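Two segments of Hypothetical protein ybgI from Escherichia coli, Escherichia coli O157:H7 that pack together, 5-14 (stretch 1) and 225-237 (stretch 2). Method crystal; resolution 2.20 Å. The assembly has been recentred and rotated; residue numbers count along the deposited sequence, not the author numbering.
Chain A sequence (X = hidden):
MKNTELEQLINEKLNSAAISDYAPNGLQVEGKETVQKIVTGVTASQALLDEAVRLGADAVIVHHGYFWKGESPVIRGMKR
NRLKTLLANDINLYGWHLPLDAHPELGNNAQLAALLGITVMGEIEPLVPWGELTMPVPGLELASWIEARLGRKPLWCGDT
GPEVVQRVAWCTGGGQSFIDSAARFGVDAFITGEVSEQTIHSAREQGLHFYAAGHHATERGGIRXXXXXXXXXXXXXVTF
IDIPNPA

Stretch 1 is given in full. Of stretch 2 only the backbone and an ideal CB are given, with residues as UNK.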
# COMPACT_ATOMS: atom_id res chain seq x y z
N GLU A 5 -35.42 37.52 12.04
CA GLU A 5 -35.47 38.27 10.80
C GLU A 5 -34.70 37.44 9.83
O GLU A 5 -35.17 37.22 8.76
CB GLU A 5 -34.73 39.60 10.94
CG GLU A 5 -35.68 40.74 11.10
CD GLU A 5 -35.09 41.90 11.90
OE1 GLU A 5 -33.85 42.15 11.92
OE2 GLU A 5 -35.91 42.59 12.50
N LEU A 6 -33.51 36.96 10.19
CA LEU A 6 -32.78 36.14 9.24
C LEU A 6 -33.57 34.85 8.96
O LEU A 6 -33.48 34.32 7.88
CB LEU A 6 -31.38 35.83 9.75
CG LEU A 6 -30.48 34.75 9.10
CD1 LEU A 6 -30.23 35.13 7.59
CD2 LEU A 6 -29.14 34.62 9.85
N GLU A 7 -34.39 34.34 9.87
CA GLU A 7 -35.08 33.12 9.53
C GLU A 7 -36.13 33.54 8.50
O GLU A 7 -36.29 32.92 7.41
CB GLU A 7 -35.76 32.51 10.76
CG GLU A 7 -36.80 31.41 10.45
CD GLU A 7 -37.53 30.95 11.72
OE1 GLU A 7 -37.93 31.85 12.49
OE2 GLU A 7 -37.71 29.72 11.98
N GLN A 8 -36.88 34.59 8.82
CA GLN A 8 -37.91 35.08 7.86
C GLN A 8 -37.29 35.43 6.46
O GLN A 8 -37.88 35.19 5.38
CB GLN A 8 -38.61 36.36 8.39
CG GLN A 8 -39.55 37.00 7.32
CD GLN A 8 -39.99 38.45 7.64
OE1 GLN A 8 -39.23 39.27 8.24
NE2 GLN A 8 -41.20 38.78 7.22
N LEU A 9 -36.08 35.95 6.48
CA LEU A 9 -35.46 36.31 5.19
C LEU A 9 -35.23 35.09 4.25
O LEU A 9 -35.53 35.12 3.04
CB LEU A 9 -34.14 37.03 5.48
CG LEU A 9 -33.44 37.35 4.16
CD1 LEU A 9 -34.25 38.44 3.35
CD2 LEU A 9 -32.10 37.86 4.46
N ILE A 10 -34.65 34.03 4.80
CA ILE A 10 -34.34 32.84 4.00
C ILE A 10 -35.63 32.16 3.70
O ILE A 10 -35.87 31.73 2.59
CB ILE A 10 -33.42 31.80 4.76
CG1 ILE A 10 -32.22 32.48 5.36
CG2 ILE A 10 -32.91 30.76 3.79
CD1 ILE A 10 -31.81 33.46 4.47
N ASN A 11 -36.47 32.08 4.72
CA ASN A 11 -37.76 31.47 4.55
C ASN A 11 -38.48 32.04 3.35
O ASN A 11 -38.95 31.27 2.47
CB ASN A 11 -38.53 31.70 5.78
CG ASN A 11 -38.51 30.51 6.70
OD1 ASN A 11 -37.90 29.45 6.41
ND2 ASN A 11 -39.22 30.65 7.81
N GLU A 12 -38.61 33.37 3.27
CA GLU A 12 -39.30 33.92 2.09
C GLU A 12 -38.56 33.70 0.78
O GLU A 12 -39.20 33.44 -0.24
CB GLU A 12 -39.65 35.42 2.27
CG GLU A 12 -40.97 35.56 3.11
CD GLU A 12 -41.06 36.91 3.86
OE1 GLU A 12 -40.31 37.86 3.47
OE2 GLU A 12 -41.90 37.02 4.82
N LYS A 13 -37.23 33.75 0.81
CA LYS A 13 -36.45 33.54 -0.42
C LYS A 13 -36.59 32.11 -0.93
O LYS A 13 -36.79 31.85 -2.12
CB LYS A 13 -34.98 33.89 -0.16
CG LYS A 13 -33.98 33.67 -1.36
CD LYS A 13 -34.35 34.41 -2.66
CE LYS A 13 -33.24 34.34 -3.72
NZ LYS A 13 -33.49 35.20 -5.04
N LEU A 14 -36.53 31.15 -0.03
CA LEU A 14 -36.66 29.78 -0.47
C LEU A 14 -38.09 29.35 -0.61
O LEU A 14 -38.34 28.20 -0.93
CB LEU A 14 -35.94 28.86 0.51
CG LEU A 14 -34.45 29.09 0.71
CD1 LEU A 14 -33.85 27.91 1.46
CD2 LEU A 14 -33.74 29.25 -0.62
N UNK A 225 -24.28 28.07 -2.38
CA UNK A 225 -24.88 29.18 -3.12
C UNK A 225 -25.61 30.13 -2.16
O UNK A 225 -25.45 31.33 -2.27
CB UNK A 225 -25.84 28.65 -4.19
N UNK A 226 -26.36 29.59 -1.20
CA UNK A 226 -27.13 30.44 -0.30
C UNK A 226 -26.21 31.31 0.54
O UNK A 226 -26.49 32.49 0.81
CB UNK A 226 -28.03 29.59 0.60
N UNK A 227 -25.08 30.75 0.93
CA UNK A 227 -24.12 31.51 1.78
C UNK A 227 -23.59 32.73 1.03
O UNK A 227 -23.36 33.78 1.64
CB UNK A 227 -22.95 30.62 2.21
N UNK A 228 -23.39 32.59 -0.30
CA UNK A 228 -22.89 33.71 -1.14
C UNK A 228 -24.05 34.66 -1.29
O UNK A 228 -23.91 35.86 -1.20
CB UNK A 228 -22.37 33.24 -2.50
N UNK A 229 -25.23 34.11 -1.49
CA UNK A 229 -26.38 35.00 -1.63
C UNK A 229 -26.50 35.83 -0.35
O UNK A 229 -26.87 37.02 -0.38
CB UNK A 229 -27.66 34.21 -1.90
N UNK A 230 -26.22 35.25 0.82
CA UNK A 230 -26.38 36.11 2.00
C UNK A 230 -25.24 37.15 2.02
O UNK A 230 -25.46 38.28 2.37
CB UNK A 230 -26.38 35.28 3.28
N UNK A 231 -24.03 36.75 1.69
CA UNK A 231 -22.97 37.73 1.69
C UNK A 231 -23.25 38.91 0.73
O UNK A 231 -22.91 40.09 1.02
CB UNK A 231 -21.65 37.05 1.32
N UNK A 232 -23.84 38.61 -0.43
CA UNK A 232 -24.11 39.67 -1.41
C UNK A 232 -25.40 40.46 -1.13
O UNK A 232 -25.57 41.57 -1.67
CB UNK A 232 -24.19 39.06 -2.81
N UNK A 233 -26.32 39.96 -0.29
CA UNK A 233 -27.52 40.75 -0.05
C UNK A 233 -27.67 41.28 1.35
O UNK A 233 -28.68 41.93 1.68
CB UNK A 233 -28.75 39.91 -0.39
N UNK A 234 -26.67 41.02 2.19
CA UNK A 234 -26.74 41.49 3.56
C UNK A 234 -25.35 41.86 4.03
O UNK A 234 -24.38 41.72 3.29
CB UNK A 234 -27.36 40.43 4.48
N UNK A 235 -25.26 42.33 5.26
CA UNK A 235 -23.96 42.74 5.82
C UNK A 235 -23.34 41.69 6.74
O UNK A 235 -22.26 41.89 7.36
CB UNK A 235 -24.12 44.05 6.59
N UNK A 236 -24.03 40.55 6.77
CA UNK A 236 -23.64 39.40 7.58
C UNK A 236 -22.34 38.85 7.06
O UNK A 236 -22.09 38.93 5.88
CB UNK A 236 -24.72 38.32 7.58
N UNK A 237 -21.52 38.28 7.92
CA UNK A 237 -20.29 37.69 7.47
C UNK A 237 -20.56 36.14 7.40
O UNK A 237 -20.50 35.48 8.45
CB UNK A 237 -19.13 38.05 8.40

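Helix 5-13 presents Leu6, Leu9, Ile10 and Lys13 to helix 225-233. The axes approach to 12.4 Å at 118°, and no ideal CB of the helical positions lies within 5.5 Å of stretch 1, so any contact there needs a side chain that bridges a gap.

Position 225 is out of reach; the visible atoms exclude little. It is Ala225, whose O accepts from position 229 N (2.9 Å).

At 226, CA-to-CB points toward stretch 1, and its CA lies 8.7 Å from Ile10 CA, the nearest CA pair. A mid-sized apolar chain such as Leu, Met or Ile would suit. Leu226 (t, p) brings CD2 to 4.0 Å from Ile10 CG2.

Positions 227 and 228 are out of reach, and small or polar residues would be tolerated. They are Ser227 and Glu228.

Position 229 also points toward stretch 1, but across a wide space bounded by Leu9, Ile10 and the aliphatic part of Lys13. A long apolar or aromatic chain is favoured; Met, Phe, Tyr or Trp are all plausible. Trp229, with chi1 at -177° and chi2 at 83°, extends its ring into this space and has 83 Å² covered by stretch 1, more than any other residue of the two stretches. Lys13 CG lies 4.1 Å from the centroid of the six-membered ring, 19° off its normal, a CH-pi contact over the face. Lys13 CE is 3.4 Å from Trp229 NE1, while Leu9 CD2 and Ile10 CD1 approach Trp229 CZ3 obliquely at 4.0 and 4.3 Å.

Position 230 points toward the methyls of Leu6, Leu9 and Ile10, which offer no polar partner, so Leu, Ile or Met would fit. Leu230 (m, t) places CD2 3.5 Å from Leu6 CD1 and 3.6 Å from Ile10 CD1.

Positions 231 and 232 are out of reach of stretch 1, and polar residues are reasonable: Asn231 and Glu232.

At 233 CA-to-CB points toward stretch 1, with none of its atoms within 5.5 Å of the ideal CB. With phi/psi of -114/3 at the helix end, Asn or another polar residue is apt. Asn233 makes no contact with stretch 1; its ND2 donates to Trp229 O (3.2 Å).

Position 234 is the first to leave helical phi/psi (-146/179), and its ideal CB is 5.4 Å from Leu9 CD2. Thr, Ser or Val would suit. Thr234 uses both branches: CG2 lies 4.1 Å from Leu9 CD2, and OG1 donates to Leu230 O (2.7 Å) while accepting from position 236 N (3.3 Å).

Position 236 points toward Leu6, inviting an apolar chain. Leu236 CD1 reaches 4.0 Å from Leu6 CD1.

Positions 235 and 237 are out of reach of stretch 1, which leaves the choice open; they are Asp235 and Asp237.

Stretch 2, residues 225-237: ALSEWLNENTDLD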
# COMPACT_ATOMS: atom_id res chain seq x y z
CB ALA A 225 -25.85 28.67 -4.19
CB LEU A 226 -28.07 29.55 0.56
CG LEU A 226 -28.79 30.25 1.74
CD1 LEU A 226 -29.89 31.18 1.20
CD2 LEU A 226 -29.41 29.20 2.66
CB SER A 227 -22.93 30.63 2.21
OG SER A 227 -23.39 29.48 2.89
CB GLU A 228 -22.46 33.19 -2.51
CG GLU A 228 -21.25 32.29 -2.41
CD GLU A 228 -21.03 31.43 -3.67
OE1 GLU A 228 -22.07 31.16 -4.41
OE2 GLU A 228 -19.82 31.01 -3.89
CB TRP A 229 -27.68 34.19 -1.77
CG TRP A 229 -28.89 35.03 -1.99
CD1 TRP A 229 -29.34 35.55 -3.19
CD2 TRP A 229 -29.83 35.49 -0.99
NE1 TRP A 229 -30.51 36.30 -2.99
CE2 TRP A 229 -30.81 36.28 -1.65
CE3 TRP A 229 -29.92 35.32 0.41
CZ2 TRP A 229 -31.88 36.88 -0.96
CZ3 TRP A 229 -30.99 35.94 1.11
CH2 TRP A 229 -31.95 36.71 0.42
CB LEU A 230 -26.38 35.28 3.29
CG LEU A 230 -27.61 34.43 3.57
CD1 LEU A 230 -27.10 33.30 4.41
CD2 LEU A 230 -28.72 35.23 4.38
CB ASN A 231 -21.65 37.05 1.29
CG ASN A 231 -21.03 36.31 2.44
OD1 ASN A 231 -21.03 36.81 3.58
ND2 ASN A 231 -20.45 35.15 2.17
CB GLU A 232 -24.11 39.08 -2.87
CG GLU A 232 -22.85 38.17 -3.18
CD GLU A 232 -22.96 37.28 -4.46
OE1 GLU A 232 -24.12 36.96 -4.90
OE2 GLU A 232 -21.87 36.87 -5.05
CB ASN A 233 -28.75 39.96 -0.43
CG ASN A 233 -28.87 39.79 -1.94
OD1 ASN A 233 -29.82 40.27 -2.57
ND2 ASN A 233 -27.90 39.13 -2.54
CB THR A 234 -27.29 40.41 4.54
OG1 THR A 234 -26.29 39.40 4.72
CG2 THR A 234 -28.54 39.84 4.05
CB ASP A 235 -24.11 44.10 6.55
CG ASP A 235 -24.70 45.19 5.60
OD1 ASP A 235 -24.16 45.33 4.43
OD2 ASP A 235 -25.69 45.89 6.01
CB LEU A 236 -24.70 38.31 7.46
CG LEU A 236 -26.08 38.62 8.01
CD1 LEU A 236 -27.00 37.48 7.62
CD2 LEU A 236 -26.02 38.84 9.55
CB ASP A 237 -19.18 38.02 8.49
CG ASP A 237 -17.90 37.23 8.26
OD1 ASP A 237 -17.64 36.91 7.08
OD2 ASP A 237 -17.12 36.94 9.22
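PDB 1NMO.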